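Local coordinates for protein V-type ATP synthase alpha chain (PDB 4O1S) that belongs to the intein family, a compact, beta-rich element of the Hint fold carried within the A subunit of an archaeal V-type ATP synthase, at residues E33-E38 against E44-K49; L78-T83 against G142-Y147; G8-Y13 against R87-T92; L97-E102 against S111-G116. All coordinates share one frame; numbering follows the deposited sequence.

Contact 1 of 4, residues E33-E38 against E44-K49; sequences EDNIVE and EIIHLK
Strands 36-38 and 44-48 run antiparallel, their axes 4.7 Å apart at the closest and inclined at 163°. Ile36 and His47 exchange two backbone hydrogen bonds, as do Glu38 and Ile45, while Val37 and Ile46 form the non-hydrogen-bonded pair between them, with their CA atoms 4.5 Å apart. Side chains alternate accordingly: Ile36, Glu38, Ile45 and His47 occupy one face, Val37 and Ile46 the other. The side chains of Val37 and Ile46 lean the same way, and their CG2 methyls meet at 4.1 Å. The other methyl of Val37, CG1, rests 3.6 Å from CD of Glu44, whose CG is anti to the backbone N (chi1 -168°) and whose chain extends past the valine. Its OE1 is held by Tyr26 OH and by a salt bridge to Arg30, so the carboxylate ties the strand to helix 22-31. Beyond the paired residues the side chain of Asn35 continues the bonding, its OD1 accepting the N-H of Lys49 at 2.9 Å with the donor standing 35° above the amide carbonyl plane. CB of Asn35 covers CG2 of Ile46 at 3.7 Å. ND2 of the same amide reaches Glu29 O in the helix, so both of its ends are held. Lys49 folds back across Asp34, and its NZ makes a weak bond of 3.3 Å to Asp34 O. The two strands form a surface beta hairpin, whose strand 36-40 is an edge of a five-stranded antiparallel sheet within the Hint fold.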
loop_
_atom_site.group_PDB
_atom_site.type_symbol
_atom_site.label_atom_id
_atom_site.label_comp_id
_atom_site.label_asym_id
_atom_site.label_seq_id
_atom_site.Cartn_x
_atom_site.Cartn_y
_atom_site.Cartn_z
ATOM N N GLU A 33 -12.392 -20.011 8.798
ATOM C CA GLU A 33 -13.801 -20.136 9.262
ATOM C C GLU A 33 -14.261 -18.922 10.101
ATOM O O GLU A 33 -15.367 -18.423 9.928
ATOM C CB GLU A 33 -14.022 -21.450 10.022
ATOM C CG GLU A 33 -15.074 -21.361 11.147
ATOM C CD GLU A 33 -14.453 -21.147 12.540
ATOM O OE1 GLU A 33 -13.226 -20.925 12.622
ATOM O OE2 GLU A 33 -15.191 -21.205 13.553
ATOM N N ASP A 34 -13.392 -18.498 11.013
ATOM C CA ASP A 34 -13.390 -17.212 11.694
ATOM C C ASP A 34 -13.945 -15.983 10.926
ATOM O O ASP A 34 -14.560 -15.097 11.523
ATOM C CB ASP A 34 -11.919 -16.891 12.010
ATOM C CG ASP A 34 -11.571 -17.085 13.457
ATOM O OD1 ASP A 34 -12.422 -17.635 14.202
ATOM O OD2 ASP A 34 -10.434 -16.694 13.835
ATOM N N ASN A 35 -13.674 -15.897 9.627
ATOM C CA ASN A 35 -13.823 -14.631 8.911
ATOM C C ASN A 35 -15.070 -14.599 8.073
ATOM O O ASN A 35 -15.658 -15.634 7.773
ATOM C CB ASN A 35 -12.614 -14.340 8.002
ATOM C CG ASN A 35 -11.318 -14.146 8.779
ATOM O OD1 ASN A 35 -11.326 -13.832 9.978
ATOM N ND2 ASN A 35 -10.196 -14.326 8.096
ATOM N N ILE A 36 -15.466 -13.400 7.670
ATOM C CA ILE A 36 -16.616 -13.276 6.794
ATOM C C ILE A 36 -16.204 -12.728 5.433
ATOM O O ILE A 36 -15.517 -11.696 5.339
ATOM C CB ILE A 36 -17.725 -12.429 7.437
ATOM C CG1 ILE A 36 -18.106 -13.030 8.785
ATOM C CG2 ILE A 36 -18.954 -12.399 6.558
ATOM C CD1 ILE A 36 -19.310 -12.371 9.454
ATOM N N VAL A 37 -16.598 -13.444 4.381
ATOM C CA VAL A 37 -16.203 -13.056 3.028
ATOM C C VAL A 37 -17.403 -12.598 2.287
ATOM O O VAL A 37 -18.394 -13.311 2.193
ATOM C CB VAL A 37 -15.573 -14.204 2.224
ATOM C CG1 VAL A 37 -15.301 -13.764 0.800
ATOM C CG2 VAL A 37 -14.285 -14.663 2.889
ATOM N N GLU A 38 -17.315 -11.388 1.763
ATOM C CA GLU A 38 -18.426 -10.825 1.025
ATOM C C GLU A 38 -18.021 -10.442 -0.385
ATOM O O GLU A 38 -17.110 -9.646 -0.589
ATOM C CB GLU A 38 -19.016 -9.650 1.783
ATOM C CG GLU A 38 -20.350 -10.012 2.288
ATOM C CD GLU A 38 -20.659 -9.344 3.588
ATOM O OE1 GLU A 38 -20.053 -8.270 3.814
ATOM O OE2 GLU A 38 -21.501 -9.889 4.364
ATOM N N GLU A 44 -14.380 -8.056 -3.776
ATOM C CA GLU A 44 -14.546 -8.970 -2.665
ATOM C C GLU A 44 -13.881 -8.429 -1.407
ATOM O O GLU A 44 -12.805 -7.793 -1.459
ATOM C CB GLU A 44 -13.972 -10.333 -3.005
ATOM C CG GLU A 44 -14.372 -11.379 -2.004
ATOM C CD GLU A 44 -13.830 -12.750 -2.357
ATOM O OE1 GLU A 44 -12.618 -13.002 -2.133
ATOM O OE2 GLU A 44 -14.628 -13.574 -2.863
ATOM N N ILE A 45 -14.524 -8.689 -0.272
ATOM C CA ILE A 45 -14.024 -8.211 1.010
ATOM C C ILE A 45 -13.964 -9.315 2.071
ATOM O O ILE A 45 -14.858 -10.179 2.167
ATOM C CB ILE A 45 -14.870 -7.033 1.515
ATOM C CG1 ILE A 45 -14.675 -5.833 0.598
ATOM C CG2 ILE A 45 -14.475 -6.641 2.917
ATOM C CD1 ILE A 45 -15.853 -4.881 0.589
ATOM N N ILE A 46 -12.896 -9.298 2.859
ATOM C CA ILE A 46 -12.845 -10.192 3.982
ATOM C C ILE A 46 -12.860 -9.353 5.231
ATOM O O ILE A 46 -12.082 -8.402 5.389
ATOM C CB ILE A 46 -11.599 -11.093 4.000
ATOM C CG1 ILE A 46 -11.305 -11.687 2.623
ATOM C CG2 ILE A 46 -11.766 -12.194 5.056
ATOM C CD1 ILE A 46 -9.932 -12.339 2.587
ATOM N N HIS A 47 -13.767 -9.711 6.118
ATOM C CA HIS A 47 -13.799 -9.085 7.410
ATOM C C HIS A 47 -13.098 -10.017 8.407
ATOM O O HIS A 47 -13.467 -11.179 8.581
ATOM C CB HIS A 47 -15.250 -8.758 7.788
ATOM C CG HIS A 47 -15.389 -8.011 9.075
ATOM N ND1 HIS A 47 -14.392 -7.203 9.576
ATOM C CD2 HIS A 47 -16.395 -7.979 9.984
ATOM C CE1 HIS A 47 -14.788 -6.688 10.728
ATOM N NE2 HIS A 47 -15.999 -7.144 10.996
ATOM N N LEU A 48 -12.062 -9.504 9.039
ATOM C CA LEU A 48 -11.193 -10.320 9.862
ATOM C C LEU A 48 -11.688 -10.413 11.298
ATOM O O LEU A 48 -11.801 -9.392 11.978
ATOM C CB LEU A 48 -9.774 -9.720 9.856
ATOM C CG LEU A 48 -8.800 -10.119 8.741
ATOM C CD1 LEU A 48 -9.500 -10.700 7.523
ATOM C CD2 LEU A 48 -7.999 -8.926 8.369
ATOM N N LYS A 49 -11.955 -11.632 11.764
ATOM C CA LYS A 49 -12.236 -11.851 13.184
ATOM C C LYS A 49 -11.085 -11.330 14.089
ATOM O O LYS A 49 -11.342 -10.565 15.014
ATOM C CB LYS A 49 -12.582 -13.316 13.465
ATOM C CG LYS A 49 -12.695 -13.637 14.944
ATOM C CD LYS A 49 -14.126 -13.484 15.450
ATOM C CE LYS A 49 -14.872 -14.827 15.489
ATOM N NZ LYS A 49 -16.033 -14.914 14.518
#

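Contact 2 of 4, residues L78-T83 against G142-Y147; sequences LVRIET and GDFDVY. With SO4 (sulfate ion), chain F.
O3 of the sulfate ion lies beside both Arg80 and Phe144, accepting a hydrogen bond from Arg80 NH2 at 3.0 Å and touching CD1 of Phe144 at 3.4 Å. A second, weak bond of 3.3 Å runs from Arg80 NH1 to sulfate O1, which is in the plane of the guanidinium, so the edge of that group faces two different oxygens of the anion. Arg80 gets there on a chain extended from CG to NE, and its NH2 also touches CE1 of Phe144 directly, at 3.7 Å. Its guanidinium stands almost perpendicular to the Phe144 ring (88° between planes), and its rotation is fixed further by a salt bridge from NE to Glu140. Ser7 OG also holds the sulfate, which probably came from the crystallisation liquor. The two strands belong to different antiparallel sheets of the Hint fold: their axes come no closer than 10.2 Å and cross at 72°, no backbone hydrogen bond joins them, and the contact is carried mainly by side chains. Leu78 and Phe144 make up most of it. The CD2 methyl of Leu78 sits over one face of the Phe144 ring in a CH-pi contact, 3.5 Å from the centroid and 22° off the ring normal, while the backbone carbon C of Gly142 covers the opposite face toward the rim. The other methyl of Leu78, CD1, turns to Val146 and meets its CG1 at 3.9 Å.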
loop_
_atom_site.group_PDB
_atom_site.type_symbol
_atom_site.label_atom_id
_atom_site.label_comp_id
_atom_site.label_asym_id
_atom_site.label_seq_id
_atom_site.Cartn_x
_atom_site.Cartn_y
_atom_site.Cartn_z
ATOM N N LEU A 78 -2.021 -0.692 -14.000
ATOM C CA LEU A 78 -1.115 -0.624 -12.867
ATOM C C LEU A 78 -0.038 0.425 -13.185
ATOM O O LEU A 78 0.425 0.534 -14.338
ATOM C CB LEU A 78 -0.463 -1.986 -12.652
ATOM C CG LEU A 78 -0.720 -2.807 -11.393
ATOM C CD1 LEU A 78 -1.918 -2.345 -10.575
ATOM C CD2 LEU A 78 -0.825 -4.289 -11.770
ATOM N N VAL A 79 0.335 1.206 -12.172
ATOM C CA VAL A 79 1.485 2.105 -12.255
ATOM C C VAL A 79 2.633 1.516 -11.443
ATOM O O VAL A 79 2.497 1.273 -10.240
ATOM C CB VAL A 79 1.134 3.461 -11.670
ATOM C CG1 VAL A 79 2.287 4.441 -11.891
ATOM C CG2 VAL A 79 -0.193 3.967 -12.277
ATOM N N ARG A 80 3.755 1.250 -12.100
ATOM C CA ARG A 80 4.882 0.622 -11.412
ATOM C C ARG A 80 5.920 1.691 -11.214
ATOM O O ARG A 80 6.341 2.358 -12.163
ATOM C CB ARG A 80 5.455 -0.532 -12.227
ATOM C CG ARG A 80 4.387 -1.328 -12.971
ATOM C CD ARG A 80 4.823 -2.748 -13.119
ATOM N NE ARG A 80 3.870 -3.614 -13.820
ATOM C CZ ARG A 80 3.154 -4.573 -13.229
ATOM N NH1 ARG A 80 3.255 -4.767 -11.908
ATOM N NH2 ARG A 80 2.333 -5.341 -13.957
ATOM N N ILE A 81 6.303 1.875 -9.962
ATOM C CA ILE A 81 7.190 2.961 -9.571
ATOM C C ILE A 81 8.492 2.429 -9.002
ATOM O O ILE A 81 8.513 1.532 -8.149
ATOM C CB ILE A 81 6.540 3.808 -8.484
ATOM C CG1 ILE A 81 5.192 4.323 -8.981
ATOM C CG2 ILE A 81 7.462 4.949 -8.060
ATOM C CD1 ILE A 81 4.249 4.688 -7.875
ATOM N N GLU A 82 9.585 3.007 -9.461
ATOM C CA GLU A 82 10.885 2.619 -8.969
ATOM C C GLU A 82 11.693 3.862 -8.606
ATOM O O GLU A 82 11.729 4.849 -9.364
ATOM C CB GLU A 82 11.580 1.856 -10.059
ATOM C CG GLU A 82 12.467 0.800 -9.590
ATOM C CD GLU A 82 12.593 -0.201 -10.669
ATOM O OE1 GLU A 82 13.740 -0.465 -11.088
ATOM O OE2 GLU A 82 11.526 -0.681 -11.132
ATOM N N THR A 83 12.338 3.816 -7.448
ATOM C CA THR A 83 13.108 4.962 -6.957
ATOM C C THR A 83 14.594 4.736 -7.142
ATOM O O THR A 83 15.049 3.613 -7.347
ATOM C CB THR A 83 12.871 5.192 -5.470
ATOM O OG1 THR A 83 13.317 4.042 -4.738
ATOM C CG2 THR A 83 11.399 5.421 -5.192
ATOM N N GLY A 142 -3.541 -4.432 -18.509
ATOM C CA GLY A 142 -3.667 -5.882 -18.370
ATOM C C GLY A 142 -4.943 -6.276 -17.626
ATOM O O GLY A 142 -5.903 -5.506 -17.587
ATOM N N ASP A 143 -4.976 -7.477 -17.052
ATOM C CA ASP A 143 -6.127 -7.895 -16.245
ATOM C C ASP A 143 -5.638 -8.213 -14.831
ATOM O O ASP A 143 -5.419 -9.374 -14.461
ATOM C CB ASP A 143 -6.879 -9.090 -16.874
ATOM C CG ASP A 143 -8.178 -9.470 -16.096
ATOM O OD1 ASP A 143 -8.908 -8.559 -15.604
ATOM O OD2 ASP A 143 -8.466 -10.694 -15.988
ATOM N N PHE A 144 -5.458 -7.171 -14.040
ATOM C CA PHE A 144 -4.764 -7.369 -12.793
ATOM C C PHE A 144 -5.698 -7.562 -11.622
ATOM O O PHE A 144 -6.730 -6.882 -11.484
ATOM C CB PHE A 144 -3.824 -6.218 -12.516
ATOM C CG PHE A 144 -2.995 -5.823 -13.696
ATOM C CD1 PHE A 144 -1.880 -6.564 -14.050
ATOM C CD2 PHE A 144 -3.306 -4.675 -14.429
ATOM C CE1 PHE A 144 -1.090 -6.175 -15.125
ATOM C CE2 PHE A 144 -2.529 -4.274 -15.515
ATOM C CZ PHE A 144 -1.422 -5.024 -15.869
ATOM N N ASP A 145 -5.322 -8.528 -10.796
ATOM C CA ASP A 145 -5.862 -8.636 -9.461
ATOM C C ASP A 145 -5.243 -7.547 -8.597
ATOM O O ASP A 145 -4.015 -7.394 -8.560
ATOM C CB ASP A 145 -5.500 -9.995 -8.886
ATOM C CG ASP A 145 -6.317 -11.094 -9.477
ATOM O OD1 ASP A 145 -7.393 -10.782 -10.046
ATOM O OD2 ASP A 145 -5.883 -12.253 -9.350
ATOM N N VAL A 146 -6.072 -6.773 -7.909
ATOM C CA VAL A 146 -5.516 -5.771 -7.013
ATOM C C VAL A 146 -6.103 -5.933 -5.614
ATOM O O VAL A 146 -7.169 -6.529 -5.442
ATOM C CB VAL A 146 -5.650 -4.312 -7.560
ATOM C CG1 VAL A 146 -4.892 -4.167 -8.844
ATOM C CG2 VAL A 146 -7.095 -3.938 -7.782
ATOM N N TYR A 147 -5.380 -5.412 -4.629
ATOM C CA TYR A 147 -5.671 -5.651 -3.219
ATOM C C TYR A 147 -5.498 -4.367 -2.413
ATOM O O TYR A 147 -4.726 -3.476 -2.778
ATOM C CB TYR A 147 -4.727 -6.721 -2.664
ATOM C CG TYR A 147 -4.841 -8.073 -3.342
ATOM C CD1 TYR A 147 -5.661 -9.059 -2.806
ATOM C CD2 TYR A 147 -4.141 -8.367 -4.519
ATOM C CE1 TYR A 147 -5.781 -10.296 -3.399
ATOM C CE2 TYR A 147 -4.255 -9.617 -5.129
ATOM C CZ TYR A 147 -5.088 -10.582 -4.560
ATOM O OH TYR A 147 -5.254 -11.843 -5.118
HETATM S S SO4 F . 1.109 -8.484 -11.689
HETATM O O1 SO4 F . 1.851 -7.565 -10.810
HETATM O O2 SO4 F . -0.272 -8.651 -11.219
HETATM O O3 SO4 F . 1.098 -7.944 -13.052
HETATM O O4 SO4 F . 1.744 -9.807 -11.702
#

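Contact 3 of 4, residues G8-Y13 against R87-T92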
loop_
_atom_site.group_PDB
_atom_site.type_symbol
_atom_site.label_atom_id
_atom_site.label_comp_id
_atom_site.label_asym_id
_atom_site.label_seq_id
_atom_site.Cartn_x
_atom_site.Cartn_y
_atom_site.Cartn_z
ATOM N N GLY A 8 -0.733 -7.677 -6.179
ATOM C CA GLY A 8 -0.800 -8.738 -5.196
ATOM C C GLY A 8 0.578 -9.106 -4.701
ATOM O O GLY A 8 0.729 -9.846 -3.721
ATOM N N GLU A 9 1.593 -8.586 -5.389
ATOM C CA GLU A 9 2.982 -8.929 -5.083
ATOM C C GLU A 9 3.513 -8.003 -4.014
ATOM O O GLU A 9 4.617 -8.172 -3.538
ATOM C CB GLU A 9 3.843 -8.811 -6.335
ATOM C CG GLU A 9 3.434 -9.782 -7.426
ATOM C CD GLU A 9 3.757 -11.229 -7.060
ATOM O OE1 GLU A 9 4.752 -11.435 -6.313
ATOM O OE2 GLU A 9 3.024 -12.148 -7.524
ATOM N N THR A 10 2.704 -7.020 -3.645
ATOM C CA THR A 10 3.126 -5.996 -2.723
ATOM C C THR A 10 3.351 -6.615 -1.357
ATOM O O THR A 10 2.455 -7.255 -0.812
ATOM C CB THR A 10 2.052 -4.891 -2.608
ATOM O OG1 THR A 10 1.761 -4.361 -3.909
ATOM C CG2 THR A 10 2.517 -3.763 -1.673
ATOM N N PRO A 11 4.559 -6.426 -0.798
ATOM C CA PRO A 11 4.807 -6.811 0.589
ATOM C C PRO A 11 4.084 -5.863 1.515
ATOM O O PRO A 11 4.104 -4.650 1.301
ATOM C CB PRO A 11 6.321 -6.597 0.755
ATOM C CG PRO A 11 6.861 -6.522 -0.614
ATOM C CD PRO A 11 5.768 -5.884 -1.427
ATOM N N VAL A 12 3.448 -6.421 2.532
ATOM C CA VAL A 12 3.025 -5.628 3.666
ATOM C C VAL A 12 3.829 -6.080 4.865
ATOM O O VAL A 12 4.359 -7.186 4.868
ATOM C CB VAL A 12 1.551 -5.786 3.920
ATOM C CG1 VAL A 12 0.819 -5.312 2.714
ATOM C CG2 VAL A 12 1.230 -7.211 4.151
ATOM N N TYR A 13 3.952 -5.215 5.867
ATOM C CA TYR A 13 4.834 -5.489 7.002
ATOM C C TYR A 13 4.023 -5.706 8.271
ATOM O O TYR A 13 3.384 -4.778 8.782
ATOM C CB TYR A 13 5.882 -4.371 7.137
ATOM C CG TYR A 13 6.729 -4.306 5.882
ATOM C CD1 TYR A 13 7.886 -5.083 5.757
ATOM C CD2 TYR A 13 6.331 -3.542 4.785
ATOM C CE1 TYR A 13 8.644 -5.066 4.596
ATOM C CE2 TYR A 13 7.081 -3.513 3.616
ATOM C CZ TYR A 13 8.238 -4.281 3.527
ATOM O OH TYR A 13 9.001 -4.280 2.375
ATOM N N ARG A 87 13.593 1.321 -4.337
ATOM C CA ARG A 87 12.284 1.042 -3.781
ATOM C C ARG A 87 11.265 0.925 -4.900
ATOM O O ARG A 87 11.378 1.607 -5.927
ATOM C CB ARG A 87 11.864 2.158 -2.837
ATOM C CG ARG A 87 12.780 2.308 -1.656
ATOM C CD ARG A 87 12.257 3.335 -0.698
ATOM N NE ARG A 87 12.950 3.200 0.564
ATOM C CZ ARG A 87 14.135 3.736 0.811
ATOM N NH1 ARG A 87 14.750 4.472 -0.110
ATOM N NH2 ARG A 87 14.700 3.540 1.988
ATOM N N SER A 88 10.268 0.066 -4.707
ATOM C CA SER A 88 9.262 -0.158 -5.741
ATOM C C SER A 88 7.886 -0.541 -5.201
ATOM O O SER A 88 7.753 -1.168 -4.138
ATOM C CB SER A 88 9.737 -1.208 -6.735
ATOM O OG SER A 88 9.699 -2.485 -6.137
ATOM N N VAL A 89 6.865 -0.140 -5.942
ATOM C CA VAL A 89 5.520 -0.628 -5.700
ATOM C C VAL A 89 4.719 -0.451 -7.001
ATOM O O VAL A 89 4.946 0.492 -7.764
ATOM C CB VAL A 89 4.882 0.091 -4.504
ATOM C CG1 VAL A 89 4.670 1.569 -4.822
ATOM C CG2 VAL A 89 3.577 -0.591 -4.078
ATOM N N SER A 90 3.837 -1.398 -7.293
ATOM C CA SER A 90 2.933 -1.262 -8.431
ATOM C C SER A 90 1.561 -0.999 -7.834
ATOM O O SER A 90 1.087 -1.737 -6.952
ATOM C CB SER A 90 2.917 -2.520 -9.319
ATOM O OG SER A 90 4.193 -2.811 -9.878
ATOM N N VAL A 91 0.933 0.083 -8.265
ATOM C CA VAL A 91 -0.363 0.428 -7.707
ATOM C C VAL A 91 -1.330 0.870 -8.786
ATOM O O VAL A 91 -0.989 1.097 -9.949
ATOM C CB VAL A 91 -0.273 1.529 -6.624
ATOM C CG1 VAL A 91 0.623 1.079 -5.462
ATOM C CG2 VAL A 91 0.252 2.820 -7.236
ATOM N N THR A 92 -2.561 0.974 -8.350
ATOM C CA THR A 92 -3.654 1.463 -9.138
ATOM C C THR A 92 -3.394 2.952 -9.436
ATOM O O THR A 92 -2.795 3.645 -8.619
ATOM C CB THR A 92 -4.896 1.254 -8.253
ATOM O OG1 THR A 92 -5.686 0.171 -8.772
ATOM C CG2 THR A 92 -5.679 2.501 -8.105
HETATM O O HOH W 1 4.271 -3.798 -5.179
#
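Thr10 and Val89 are brought together by their first torsions. At chi1 -56° Thr10 carries OG1 beside its own backbone N and CG2 anti to that N; at chi1 66° Val89 places CG1 between its N and carbonyl carbon, leaving CG2 as the methyl that meets the threonine. The two CG2 methyls are 4.1 Å apart and the side chains meet obliquely. Alongside this apolar touch runs a polar link through one water molecule. The water donates to Thr10 OG1 at 2.9 Å and accepts the backbone N-H of Ser90 at 3.2 Å, so it spans two segments that share no direct hydrogen bond. OG1 is also bonded to the carbonyl oxygen of Ser7, and the hydroxyl therefore has a partner on its own segment's side as well as the water. Ser90 directs its own polar end to NH1 of Arg80. The contact is buried near the middle of the Hint fold, where the turn before strand 11-13 faces strand 88-91, the edge of a four-stranded sheet. On one side Thr10 packs against Ile22 at the start of helix 22-31, and on the strand side Val89 pairs through its backbone with Ile81 and touches Leu165 of strand 165-168.

Contact 4 of 4, residues L97-E102 against S111-G116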
loop_
_atom_site.group_PDB
_atom_site.type_symbol
_atom_site.label_atom_id
_atom_site.label_comp_id
_atom_site.label_asym_id
_atom_site.label_seq_id
_atom_site.Cartn_x
_atom_site.Cartn_y
_atom_site.Cartn_z
ATOM N N LEU A 97 0.576 8.673 -3.366
ATOM C CA LEU A 97 1.864 8.655 -2.692
ATOM C C LEU A 97 2.028 10.027 -2.061
ATOM O O LEU A 97 1.258 10.950 -2.349
ATOM C CB LEU A 97 3.001 8.380 -3.676
ATOM C CG LEU A 97 3.172 7.061 -4.471
ATOM C CD1 LEU A 97 3.539 5.918 -3.589
ATOM C CD2 LEU A 97 1.944 6.679 -5.316
ATOM N N PHE A 98 3.019 10.163 -1.194
ATOM C CA PHE A 98 3.311 11.450 -0.582
ATOM C C PHE A 98 4.572 12.026 -1.190
ATOM O O PHE A 98 5.603 11.340 -1.273
ATOM C CB PHE A 98 3.494 11.280 0.922
ATOM C CG PHE A 98 2.222 11.013 1.643
ATOM C CD1 PHE A 98 1.313 12.052 1.873
ATOM C CD2 PHE A 98 1.910 9.722 2.064
ATOM C CE1 PHE A 98 0.110 11.818 2.526
ATOM C CE2 PHE A 98 0.711 9.458 2.724
ATOM C CZ PHE A 98 -0.196 10.504 2.955
ATOM N N VAL A 99 4.501 13.285 -1.613
ATOM C CA VAL A 99 5.649 13.932 -2.255
ATOM C C VAL A 99 6.148 15.140 -1.499
ATOM O O VAL A 99 5.379 16.027 -1.139
ATOM C CB VAL A 99 5.322 14.366 -3.703
ATOM C CG1 VAL A 99 6.532 15.007 -4.360
ATOM C CG2 VAL A 99 4.939 13.170 -4.481
ATOM N N LEU A 100 7.454 15.173 -1.286
ATOM C CA LEU A 100 8.093 16.337 -0.706
ATOM C C LEU A 100 8.305 17.410 -1.765
ATOM O O LEU A 100 9.131 17.247 -2.642
ATOM C CB LEU A 100 9.434 15.933 -0.111
ATOM C CG LEU A 100 10.288 17.085 0.408
ATOM C CD1 LEU A 100 9.563 17.868 1.507
ATOM C CD2 LEU A 100 11.609 16.530 0.905
ATOM N N THR A 101 7.551 18.501 -1.680
ATOM C CA THR A 101 7.735 19.641 -2.584
ATOM C C THR A 101 8.365 20.823 -1.834
ATOM O O THR A 101 8.444 20.821 -0.599
ATOM C CB THR A 101 6.382 20.100 -3.170
ATOM O OG1 THR A 101 5.624 20.802 -2.177
ATOM C CG2 THR A 101 5.563 18.916 -3.588
ATOM N N GLU A 102 8.787 21.839 -2.579
ATOM C CA GLU A 102 9.293 23.095 -2.017
ATOM C C GLU A 102 8.337 23.730 -1.012
ATOM O O GLU A 102 8.748 24.481 -0.137
ATOM C CB GLU A 102 9.525 24.086 -3.150
ATOM C CG GLU A 102 10.700 25.023 -2.963
ATOM C CD GLU A 102 11.251 25.527 -4.292
ATOM O OE1 GLU A 102 10.679 25.174 -5.346
ATOM O OE2 GLU A 102 12.256 26.271 -4.285
ATOM N N SER A 111 -1.043 8.348 -11.057
ATOM C CA SER A 111 -1.163 8.855 -12.414
ATOM C C SER A 111 -0.683 10.298 -12.572
ATOM O O SER A 111 -0.580 10.767 -13.691
ATOM C CB SER A 111 -2.601 8.728 -12.895
ATOM O OG SER A 111 -3.457 9.493 -12.071
ATOM N N ASN A 112 -0.384 11.009 -11.482
ATOM C CA ASN A 112 0.153 12.376 -11.637
ATOM C C ASN A 112 1.598 12.499 -11.202
ATOM O O ASN A 112 2.255 13.523 -11.422
ATOM C CB ASN A 112 -0.691 13.409 -10.902
ATOM C CG ASN A 112 -2.066 13.556 -11.500
ATOM O OD1 ASN A 112 -2.238 13.480 -12.720
ATOM N ND2 ASN A 112 -3.061 13.742 -10.644
ATOM N N LEU A 113 2.079 11.446 -10.561
ATOM C CA LEU A 113 3.485 11.338 -10.257
ATOM C C LEU A 113 4.379 11.576 -11.498
ATOM O O LEU A 113 4.064 11.136 -12.619
ATOM C CB LEU A 113 3.724 9.960 -9.676
ATOM C CG LEU A 113 4.929 9.833 -8.768
ATOM C CD1 LEU A 113 4.788 10.835 -7.627
ATOM C CD2 LEU A 113 4.996 8.376 -8.278
ATOM N N LYS A 114 5.480 12.294 -11.296
ATOM C CA LYS A 114 6.470 12.513 -12.350
ATOM C C LYS A 114 7.789 11.901 -11.926
ATOM O O LYS A 114 8.105 11.881 -10.739
ATOM C CB LYS A 114 6.711 14.001 -12.592
ATOM C CG LYS A 114 5.479 14.901 -12.524
ATOM C CD LYS A 114 4.462 14.625 -13.635
ATOM C CE LYS A 114 3.249 15.573 -13.532
ATOM N NZ LYS A 114 2.119 15.164 -14.425
ATOM N N VAL A 115 8.566 11.402 -12.882
ATOM C CA VAL A 115 9.934 11.041 -12.560
ATOM C C VAL A 115 10.588 12.294 -12.014
ATOM O O VAL A 115 10.239 13.421 -12.407
ATOM C CB VAL A 115 10.723 10.522 -13.766
ATOM C CG1 VAL A 115 9.984 9.364 -14.396
ATOM C CG2 VAL A 115 10.962 11.639 -14.783
ATOM N N GLY A 116 11.500 12.092 -11.073
ATOM C CA GLY A 116 12.107 13.210 -10.381
ATOM C C GLY A 116 11.488 13.452 -9.017
ATOM O O GLY A 116 12.201 13.803 -8.075
#
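The beta hairpin formed by strands 96-101 and 104-109 packs against the loop that follows it, with Leu97 and Val99 of the first strand receiving a single residue of that loop, Leu113. Both isobutyl methyls of Leu113 are engaged. CD1 lies 3.9 Å from CG2 of Val99, and CD2 is 4.4 Å from CG of Leu97, so the leucine reaches across two strand residues that point the same way. In Leu113 chi1 of -155° puts CG anti to the backbone N, and chi2 of 57° then sets the two methyls, sending CD1 to the valine and CD2 to the leucine of the strand. Val99 offers the methyl that stands beside its backbone N, CG2. The contact belongs to the part of the Hint fold where the hairpin and strands 118-122 and 129-141 close over a hydrophobic interior. All three residues are buried, and what joins them is purely apolar. The backbones stay well apart, the nearest CA atoms, those of Leu97 and Leu113, being 8.2 Å from each other, and no hydrogen bond links the segments. Leu113 also touches Val108 of the second hairpin strand, Ile119 of strand 118-122 and Ile137 of strand 129-141, while Leu97 leans on Leu167 of strand 165-168.

In the fold
Contacts 2 and 3 lie closest together, with centres 8 Å apart, because strands 77-83 and 88-91 are neighbours in one sheet; Val79 N lies 2.6 Å from Val91 O in a probable hydrogen bond between them. The sulfate of contact 2 lies near contact 3 too, about 5 Å from the side chain of Ser90. Contact 4, centred 17 Å from contact 2, joins it through Ile81, whose CD1 packs 3.8 Å from Leu113 CD2. Contact 1 stands apart: it shares the five-stranded sheet with strand 143-149 of contact 2, but their centres are 24 Å apart, and contact 4 lies across the chain's centre from it, 35 Å between centres.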